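Long-range contacts in uncharacterized protein MJ0236 (Methanocaldococcus jannaschii DSM 2661, PDB 2PHP), which probably phosphorylates hydroxymethylpyrimidine and its phosphate and condenses the product with thiazole phosphate into thiamine phosphate, the last step falling to the C-terminal ThiN domain crystallised here: residues 34-40 with 94-99; 44-50 with 80-84; 144-149 with 160-164. All blocks are in the same frame, centred on the assembly; numbering follows the deposited sequence.

Contact 1: residues 34-40 with 94-99; sequences GSNIAES and RACMNI
Ala38 and Cys96 form the hydrogen-bonded pair at the heart of this antiparallel strand pairing, with Ala38 N to Cys96 O and Cys96 N to Ala38 O both at 3.0 Å. Ser40 N extends the pattern to Arg94 O, while the bond from Asn98 N to Asn36 O is weak.

Side-chain polar bonds carry the pairing past both ends. The Asn98 amide, with CG lying between its backbone N and carbonyl carbon (chi1 64°), swings across to the incoming loop: OD1 accepts from Asn36 N at 3.0 Å and ND2 donates to Gly34 O, which lies close to the amide plane. Ser35 OG donates to the carbonyl oxygen of the same asparagine, 2.8 Å from Asn98 O. Three bonds to Asn98, one donated and two accepted, thus hold residues 34-36.

At the far end the charged groups meet. Arg94, bent at chi3, curls back to place NH1 2.8 Å from Ser40 O, nearly in line with that C=O and in the guanidinium plane. NH1 also makes a salt bridge to Glu39 OE2 at 2.9 Å, on the anti side but well out of the plane of a carboxylate turned 78° from the guanidinium. Glu39 has further partners: OE1 takes a bond from Ala167 N and OE2 one from Asn14 ND2.

Apolar contact is modest; Ile37 CG1 lies 4.1 Å from CB of Met97, which is a selenomethionine.

Ile37 and Glu39 pack on helix 8-22, Ala95 and Met97 on helix 167-185, and strands 50-53 and 159-164 flank the pair.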
loop_
_atom_site.group_PDB
_atom_site.type_symbol
_atom_site.label_atom_id
_atom_site.label_comp_id
_atom_site.label_asym_id
_atom_site.label_seq_id
_atom_site.Cartn_x
_atom_site.Cartn_y
_atom_site.Cartn_z
ATOM N N GLY B 34 0.262 -17.222 -3.740
ATOM C CA GLY B 34 1.172 -16.092 -3.716
ATOM C C GLY B 34 2.610 -16.529 -3.510
ATOM O O GLY B 34 2.866 -17.636 -3.045
ATOM N N SER B 35 3.553 -15.657 -3.845
ATOM C CA SER B 35 4.967 -15.978 -3.681
ATOM C C SER B 35 5.586 -15.184 -2.546
ATOM O O SER B 35 5.066 -14.149 -2.136
ATOM C CB SER B 35 5.755 -15.637 -4.948
ATOM O OG SER B 35 5.279 -16.334 -6.075
ATOM N N ASN B 36 6.710 -15.674 -2.041
ATOM C CA ASN B 36 7.436 -14.948 -1.010
ATOM C C ASN B 36 8.908 -15.198 -1.290
ATOM O O ASN B 36 9.261 -16.159 -1.977
ATOM C CB ASN B 36 7.074 -15.440 0.396
ATOM C CG ASN B 36 7.409 -14.403 1.481
ATOM O OD1 ASN B 36 8.158 -13.444 1.242
ATOM N ND2 ASN B 36 6.859 -14.598 2.675
ATOM N N ILE B 37 9.766 -14.320 -0.799
ATOM C CA ILE B 37 11.196 -14.485 -0.995
ATOM C C ILE B 37 11.838 -14.314 0.380
ATOM O O ILE B 37 11.486 -13.396 1.135
ATOM C CB ILE B 37 11.750 -13.459 -2.021
ATOM C CG1 ILE B 37 13.237 -13.732 -2.283
ATOM C CG2 ILE B 37 11.520 -12.048 -1.530
ATOM C CD1 ILE B 37 13.786 -13.031 -3.501
ATOM N N ALA B 38 12.757 -15.218 0.705
ATOM C CA ALA B 38 13.422 -15.217 1.996
ATOM C C ALA B 38 14.928 -15.430 1.905
ATOM O O ALA B 38 15.445 -16.023 0.949
ATOM C CB ALA B 38 12.814 -16.294 2.883
ATOM N N GLU B 39 15.627 -14.946 2.923
ATOM C CA GLU B 39 17.072 -15.094 2.993
ATOM C C GLU B 39 17.444 -15.204 4.462
ATOM O O GLU B 39 16.876 -14.513 5.318
ATOM C CB GLU B 39 17.777 -13.895 2.361
ATOM C CG GLU B 39 19.284 -14.107 2.170
ATOM C CD GLU B 39 19.975 -12.911 1.525
ATOM O OE1 GLU B 39 19.526 -12.469 0.440
ATOM O OE2 GLU B 39 20.975 -12.412 2.096
ATOM N N SER B 40 18.399 -16.081 4.750
ATOM C CA SER B 40 18.834 -16.294 6.119
ATOM C C SER B 40 20.249 -15.813 6.363
ATOM O O SER B 40 21.011 -15.524 5.429
ATOM C CB SER B 40 18.803 -17.778 6.455
ATOM O OG SER B 40 19.880 -18.435 5.806
ATOM N N ARG B 94 21.461 -19.599 1.284
ATOM C CA ARG B 94 20.711 -18.833 2.283
ATOM C C ARG B 94 19.390 -18.230 1.782
ATOM O O ARG B 94 18.683 -17.585 2.554
ATOM C CB ARG B 94 21.587 -17.696 2.834
ATOM C CG ARG B 94 22.912 -18.159 3.411
ATOM C CD ARG B 94 23.756 -17.000 3.929
ATOM N NE ARG B 94 24.207 -16.091 2.871
ATOM C CZ ARG B 94 23.658 -14.909 2.611
ATOM N NH1 ARG B 94 22.636 -14.483 3.333
ATOM N NH2 ARG B 94 24.129 -14.153 1.623
ATOM N N ALA B 95 19.041 -18.441 0.515
ATOM C CA ALA B 95 17.811 -17.846 -0.011
ATOM C C ALA B 95 16.927 -18.742 -0.866
ATOM O O ALA B 95 17.398 -19.684 -1.516
ATOM C CB ALA B 95 18.148 -16.574 -0.789
ATOM N N CYS B 96 15.638 -18.410 -0.880
ATOM C CA CYS B 96 14.653 -19.166 -1.642
ATOM C C CYS B 96 13.395 -18.353 -1.943
ATOM O O CYS B 96 12.968 -17.512 -1.147
ATOM C CB CYS B 96 14.269 -20.431 -0.869
ATOM S SG CYS B 96 12.941 -21.421 -1.617
HETATM N N MSE B 97 12.813 -18.616 -3.109
HETATM C CA MSE B 97 11.583 -17.956 -3.537
HETATM C C MSE B 97 10.706 -18.995 -4.219
HETATM O O MSE B 97 11.195 -19.753 -5.059
HETATM C CB MSE B 97 11.881 -16.835 -4.531
HETATM C CG MSE B 97 10.624 -16.240 -5.136
HETATM SE SE MSE B 97 10.993 -14.726 -6.265
HETATM C CE MSE B 97 9.194 -14.067 -6.542
ATOM N N ASN B 98 9.424 -19.046 -3.867
ATOM C CA ASN B 98 8.533 -20.008 -4.505
ATOM C C ASN B 98 7.799 -19.327 -5.650
ATOM O O ASN B 98 7.353 -18.191 -5.510
ATOM C CB ASN B 98 7.534 -20.591 -3.501
ATOM C CG ASN B 98 6.577 -19.549 -2.939
ATOM O OD1 ASN B 98 6.990 -18.617 -2.244
ATOM N ND2 ASN B 98 5.288 -19.704 -3.241
ATOM N N ILE B 99 7.704 -20.014 -6.789
ATOM C CA ILE B 99 7.015 -19.476 -7.959
ATOM C C ILE B 99 6.063 -20.512 -8.547
ATOM O O ILE B 99 6.136 -21.701 -8.216
ATOM C CB ILE B 99 8.008 -19.021 -9.053
ATOM C CG1 ILE B 99 8.726 -20.230 -9.653
ATOM C CG2 ILE B 99 9.024 -18.052 -8.460
ATOM C CD1 ILE B 99 9.702 -19.848 -10.759
#

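Contact 2: residues 44-50 with 80-84; sequences PKDFKDV and AKIIL
Lys45 N donates to Asp49 OD2 at 2.8 Å with an almost straight N-H...O angle of 170°, a bond within the 44-50 loop that ties Lys45 back to Asp49. Further backbone bonds, from Asp49 N to Asp46 O and from Val50 N to Phe47 O, hold the turn; what it presents to residues 80-84 is mostly carbon, from Pro44, Asp46 CA, Phe47 CB and Val50. Between the two segments there is no hydrogen bond.

Leu84 carries much of the contact, its two methyls parting over the loop. CD1 touches Pro44 CG at 3.5 Å, the proline ring and the leucine sliding past each other in opposite directions. CD2 instead presses on the backbone, 3.4 Å from Asp46 CA.

One turn earlier on the helix, Ala80 CB meets Phe47 CB at 3.4 Å. The aromatic ring itself leads away from the helix, and Lys48 CG lies over the centre of one of its faces.

Val50 is the buried wedge. With CG1 anti to its backbone N (chi1 -175°), its methyls split between targets: CG2 sits 3.6 Å from Leu84 CD1 and also meets Ala80 CB, while CG1 faces Ile83 CD1 at 4.1 Å. Val50 and Ile83 both rest on Ala38 and Ser40 of strand 37-40.

This is helix-on-sheet packing of an alpha/beta fold: helix 77-87 lies on the mixed sheet, and the connection between the antiparallel neighbours 37-40 and 50-53, with its short 3-10 segment, packs against the helix flank.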
loop_
_atom_site.group_PDB
_atom_site.type_symbol
_atom_site.label_atom_id
_atom_site.label_comp_id
_atom_site.label_asym_id
_atom_site.label_seq_id
_atom_site.Cartn_x
_atom_site.Cartn_y
_atom_site.Cartn_z
ATOM N N PRO B 44 21.765 -20.617 9.831
ATOM C CA PRO B 44 20.565 -20.251 10.595
ATOM C C PRO B 44 20.175 -21.290 11.648
ATOM O O PRO B 44 20.188 -22.491 11.378
ATOM C CB PRO B 44 19.503 -20.087 9.508
ATOM C CG PRO B 44 19.929 -21.103 8.477
ATOM C CD PRO B 44 21.434 -20.884 8.417
ATOM N N LYS B 45 19.834 -20.815 12.844
ATOM C CA LYS B 45 19.436 -21.689 13.947
ATOM C C LYS B 45 17.956 -22.061 13.912
ATOM O O LYS B 45 17.575 -23.144 14.348
ATOM C CB LYS B 45 19.777 -21.025 15.286
ATOM C CG LYS B 45 20.983 -21.639 16.023
ATOM C CD LYS B 45 22.272 -21.663 15.181
ATOM C CE LYS B 45 22.352 -22.871 14.237
ATOM N NZ LYS B 45 22.393 -24.179 14.963
ATOM N N ASP B 46 17.125 -21.160 13.399
ATOM C CA ASP B 46 15.685 -21.394 13.289
ATOM C C ASP B 46 15.078 -20.330 12.373
ATOM O O ASP B 46 15.785 -19.426 11.923
ATOM C CB ASP B 46 15.014 -21.353 14.670
ATOM C CG ASP B 46 15.290 -20.062 15.419
ATOM O OD1 ASP B 46 15.239 -18.980 14.787
ATOM O OD2 ASP B 46 15.552 -20.129 16.643
ATOM N N PHE B 47 13.774 -20.423 12.116
ATOM C CA PHE B 47 13.110 -19.482 11.220
ATOM C C PHE B 47 13.288 -18.021 11.614
ATOM O O PHE B 47 13.088 -17.126 10.800
ATOM C CB PHE B 47 11.619 -19.824 11.098
ATOM C CG PHE B 47 10.765 -19.284 12.211
ATOM C CD1 PHE B 47 10.166 -18.031 12.100
ATOM C CD2 PHE B 47 10.544 -20.033 13.362
ATOM C CE1 PHE B 47 9.354 -17.537 13.117
ATOM C CE2 PHE B 47 9.733 -19.546 14.383
ATOM C CZ PHE B 47 9.140 -18.299 14.262
ATOM N N LYS B 48 13.675 -17.783 12.862
ATOM C CA LYS B 48 13.886 -16.421 13.343
ATOM C C LYS B 48 15.127 -15.796 12.702
ATOM O O LYS B 48 15.256 -14.578 12.657
ATOM C CB LYS B 48 14.048 -16.405 14.863
ATOM C CG LYS B 48 12.841 -16.880 15.647
ATOM C CD LYS B 48 11.666 -15.947 15.469
ATOM C CE LYS B 48 10.858 -15.816 16.764
ATOM N NZ LYS B 48 10.436 -17.123 17.348
ATOM N N ASP B 49 16.044 -16.628 12.218
ATOM C CA ASP B 49 17.240 -16.121 11.566
ATOM C C ASP B 49 16.967 -15.946 10.077
ATOM O O ASP B 49 17.883 -15.699 9.303
ATOM C CB ASP B 49 18.422 -17.081 11.753
ATOM C CG ASP B 49 18.935 -17.119 13.188
ATOM O OD1 ASP B 49 18.598 -16.214 13.980
ATOM O OD2 ASP B 49 19.695 -18.058 13.517
ATOM N N VAL B 50 15.701 -16.072 9.681
ATOM C CA VAL B 50 15.316 -15.932 8.274
ATOM C C VAL B 50 14.381 -14.746 8.065
ATOM O O VAL B 50 13.384 -14.615 8.776
ATOM C CB VAL B 50 14.593 -17.202 7.765
ATOM C CG1 VAL B 50 14.303 -17.076 6.270
ATOM C CG2 VAL B 50 15.439 -18.435 8.053
ATOM N N ALA B 80 11.344 -20.751 5.457
ATOM C CA ALA B 80 12.475 -20.925 6.358
ATOM C C ALA B 80 12.814 -22.419 6.468
ATOM O O ALA B 80 13.987 -22.794 6.480
ATOM C CB ALA B 80 12.141 -20.359 7.733
ATOM N N LYS B 81 11.788 -23.264 6.548
ATOM C CA LYS B 81 11.996 -24.712 6.644
ATOM C C LYS B 81 12.794 -25.205 5.440
ATOM O O LYS B 81 13.631 -26.094 5.565
ATOM C CB LYS B 81 10.656 -25.455 6.693
ATOM C CG LYS B 81 9.835 -25.255 7.971
ATOM C CD LYS B 81 8.554 -26.081 7.904
ATOM C CE LYS B 81 7.537 -25.694 8.972
ATOM N NZ LYS B 81 8.019 -25.993 10.348
ATOM N N ILE B 82 12.534 -24.626 4.272
ATOM C CA ILE B 82 13.252 -25.030 3.071
ATOM C C ILE B 82 14.727 -24.622 3.144
ATOM O O ILE B 82 15.614 -25.441 2.907
ATOM C CB ILE B 82 12.623 -24.419 1.800
ATOM C CG1 ILE B 82 11.207 -24.964 1.603
ATOM C CG2 ILE B 82 13.500 -24.737 0.594
ATOM C CD1 ILE B 82 10.388 -24.220 0.527
ATOM N N ILE B 83 14.985 -23.360 3.479
ATOM C CA ILE B 83 16.356 -22.867 3.577
ATOM C C ILE B 83 17.179 -23.596 4.643
ATOM O O ILE B 83 18.297 -24.029 4.377
ATOM C CB ILE B 83 16.381 -21.349 3.853
ATOM C CG1 ILE B 83 15.730 -20.615 2.673
ATOM C CG2 ILE B 83 17.824 -20.878 4.059
ATOM C CD1 ILE B 83 15.438 -19.154 2.914
ATOM N N LEU B 84 16.634 -23.735 5.847
ATOM C CA LEU B 84 17.358 -24.434 6.901
ATOM C C LEU B 84 17.630 -25.883 6.528
ATOM O O LEU B 84 18.664 -26.436 6.903
ATOM C CB LEU B 84 16.594 -24.365 8.224
ATOM C CG LEU B 84 16.890 -23.103 9.042
ATOM C CD1 LEU B 84 16.472 -21.866 8.254
ATOM C CD2 LEU B 84 16.162 -23.170 10.375
#

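Contact 3: residues 144-149 with 160-164; sequences VPDIIY and IRVLG
Ile147, Ile148 and Tyr149 run antiparallel to Val162, Arg161 and Ile160 as the two arms of a beta hairpin, the strand axes 4.6 Å apart at an angle of 159°, with Ile148 and Arg161 the hydrogen-bonded pair (Arg161 N to Ile148 O 2.8 Å) and a further bond from Leu163 N to Asp146 O at 3.0 Å.

On one face Ile147 CG2 meets Ile160 CG2 at 3.7 Å, and Tyr149 offers only CB to Ile160, its ring leading away. Val162 shares this face, and helix 167-185 covers it through Val170 and Ile177.

On the other side Leu163 splits its methyls: CD2 contacts Val144 CG1 at 3.8 Å, the two side chains crossing at about a right angle, and CD1 touches Ile148 CG1 at 4.1 Å. Arg161 has CG beside its own backbone N (chi1 -53°), which lays the extended chain alongside the Ile148 carbonyl, CB being 3.2 Å from Ile148 O. Its guanidinium continues to a salt bridge between NH1 and Asp150 OD1, with the guanidinium of Arg120 close by. A leucine in its place would probably leave the Asp150 carboxylate without this cationic partner.

Side-chain contacts between 144-149 and 160-164 are thus mainly apolar, apart from the Arg161 chain along Ile148 O. Charge adds two links: Asp146, which also accepts from Ala114 N, ties the hairpin to Lys173 of helix 167-185, whereas Arg161 pairs with Asp150, the residue that follows Tyr149 on the partner strand, and so closes a charge pair within the hairpin.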
loop_
_atom_site.group_PDB
_atom_site.type_symbol
_atom_site.label_atom_id
_atom_site.label_comp_id
_atom_site.label_asym_id
_atom_site.label_seq_id
_atom_site.Cartn_x
_atom_site.Cartn_y
_atom_site.Cartn_z
ATOM N N VAL B 144 22.463 -29.415 -3.164
ATOM C CA VAL B 144 21.378 -28.443 -3.287
ATOM C C VAL B 144 21.292 -27.983 -4.736
ATOM O O VAL B 144 22.237 -27.412 -5.271
ATOM C CB VAL B 144 21.627 -27.216 -2.379
ATOM C CG1 VAL B 144 20.507 -26.203 -2.555
ATOM C CG2 VAL B 144 21.732 -27.661 -0.929
ATOM N N PRO B 145 20.158 -28.247 -5.399
ATOM C CA PRO B 145 20.003 -27.837 -6.797
ATOM C C PRO B 145 19.538 -26.390 -6.904
ATOM O O PRO B 145 19.394 -25.705 -5.892
ATOM C CB PRO B 145 18.955 -28.811 -7.318
ATOM C CG PRO B 145 18.045 -28.962 -6.124
ATOM C CD PRO B 145 19.030 -29.095 -4.968
ATOM N N ASP B 146 19.316 -25.935 -8.133
ATOM C CA ASP B 146 18.835 -24.580 -8.369
ATOM C C ASP B 146 17.328 -24.576 -8.154
ATOM O O ASP B 146 16.743 -23.570 -7.758
ATOM C CB ASP B 146 19.097 -24.157 -9.811
ATOM C CG ASP B 146 20.568 -24.065 -10.136
ATOM O OD1 ASP B 146 21.245 -23.183 -9.569
ATOM O OD2 ASP B 146 21.038 -24.874 -10.958
ATOM N N ILE B 147 16.710 -25.722 -8.418
ATOM C CA ILE B 147 15.267 -25.845 -8.321
ATOM C C ILE B 147 14.786 -27.122 -7.652
ATOM O O ILE B 147 15.309 -28.212 -7.897
ATOM C CB ILE B 147 14.638 -25.788 -9.735
ATOM C CG1 ILE B 147 14.987 -24.459 -10.407
ATOM C CG2 ILE B 147 13.147 -26.002 -9.654
ATOM C CD1 ILE B 147 14.544 -24.359 -11.855
ATOM N N ILE B 148 13.782 -26.960 -6.798
ATOM C CA ILE B 148 13.147 -28.065 -6.115
ATOM C C ILE B 148 11.665 -27.824 -6.381
ATOM O O ILE B 148 11.104 -26.804 -5.976
ATOM C CB ILE B 148 13.408 -28.048 -4.594
ATOM C CG1 ILE B 148 14.886 -28.336 -4.314
ATOM C CG2 ILE B 148 12.555 -29.104 -3.911
ATOM C CD1 ILE B 148 15.217 -28.434 -2.851
ATOM N N TYR B 149 11.037 -28.746 -7.095
ATOM C CA TYR B 149 9.630 -28.596 -7.411
ATOM C C TYR B 149 8.900 -29.849 -6.983
ATOM O O TYR B 149 9.521 -30.837 -6.619
ATOM C CB TYR B 149 9.458 -28.376 -8.919
ATOM C CG TYR B 149 9.577 -29.631 -9.770
ATOM C CD1 TYR B 149 8.488 -30.490 -9.938
ATOM C CD2 TYR B 149 10.773 -29.955 -10.414
ATOM C CE1 TYR B 149 8.585 -31.637 -10.730
ATOM C CE2 TYR B 149 10.880 -31.100 -11.207
ATOM C CZ TYR B 149 9.783 -31.935 -11.361
ATOM O OH TYR B 149 9.885 -33.064 -12.144
ATOM N N ILE B 160 7.269 -24.519 -7.751
ATOM C CA ILE B 160 8.666 -24.515 -8.172
ATOM C C ILE B 160 9.372 -23.623 -7.157
ATOM O O ILE B 160 8.973 -22.481 -6.937
ATOM C CB ILE B 160 8.885 -23.899 -9.569
ATOM C CG1 ILE B 160 8.381 -24.848 -10.658
ATOM C CG2 ILE B 160 10.379 -23.617 -9.772
ATOM C CD1 ILE B 160 8.405 -24.241 -12.043
ATOM N N ARG B 161 10.408 -24.147 -6.524
ATOM C CA ARG B 161 11.153 -23.375 -5.544
ATOM C C ARG B 161 12.568 -23.122 -6.074
ATOM O O ARG B 161 13.298 -24.060 -6.393
ATOM C CB ARG B 161 11.167 -24.131 -4.210
ATOM C CG ARG B 161 9.760 -24.509 -3.744
ATOM C CD ARG B 161 9.751 -25.455 -2.555
ATOM N NE ARG B 161 8.382 -25.813 -2.173
ATOM C CZ ARG B 161 7.635 -26.723 -2.796
ATOM N NH1 ARG B 161 8.118 -27.397 -3.840
ATOM N NH2 ARG B 161 6.390 -26.937 -2.396
ATOM N N VAL B 162 12.929 -21.846 -6.196
ATOM C CA VAL B 162 14.239 -21.435 -6.686
ATOM C C VAL B 162 15.141 -21.094 -5.490
ATOM O O VAL B 162 14.779 -20.275 -4.646
ATOM C CB VAL B 162 14.106 -20.203 -7.631
ATOM C CG1 VAL B 162 15.472 -19.748 -8.113
ATOM C CG2 VAL B 162 13.213 -20.560 -8.830
ATOM N N LEU B 163 16.306 -21.735 -5.417
ATOM C CA LEU B 163 17.244 -21.518 -4.316
ATOM C C LEU B 163 18.528 -20.849 -4.803
ATOM O O LEU B 163 18.825 -20.853 -5.998
ATOM C CB LEU B 163 17.594 -22.854 -3.639
ATOM C CG LEU B 163 16.462 -23.706 -3.042
ATOM C CD1 LEU B 163 15.666 -24.363 -4.154
ATOM C CD2 LEU B 163 17.040 -24.786 -2.137
ATOM N N GLY B 164 19.292 -20.282 -3.874
ATOM C CA GLY B 164 20.530 -19.615 -4.244
ATOM C C GLY B 164 21.299 -19.138 -3.029
ATOM O O GLY B 164 20.851 -19.328 -1.896
#

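Overall arrangement
Contacts 1 and 3 belong to one seven-stranded mixed sheet, their centres about 10 Å apart. Strands 95-100 and 159-164 join them, with Met97 O and Val162 N 2.9 Å apart in a probable hydrogen bond; Arg94 and Ala95 both face Gly164 in a classic beta bulge. Contact 2 lies about 11 Å, centre to centre, from contact 1, on the sheet face bearing Ala38 and Cys96, where Ile83 CD1 is 3.7 Å from Ala38 O. Helix 77-87 also spans to contact 3 through Ile82 CD1, 3.4 Å from Arg161 CD, although the centres of contacts 2 and 3 are about 16 Å apart. All three contacts belong to the ThiN domain, the probable thiamine-phosphate synthase.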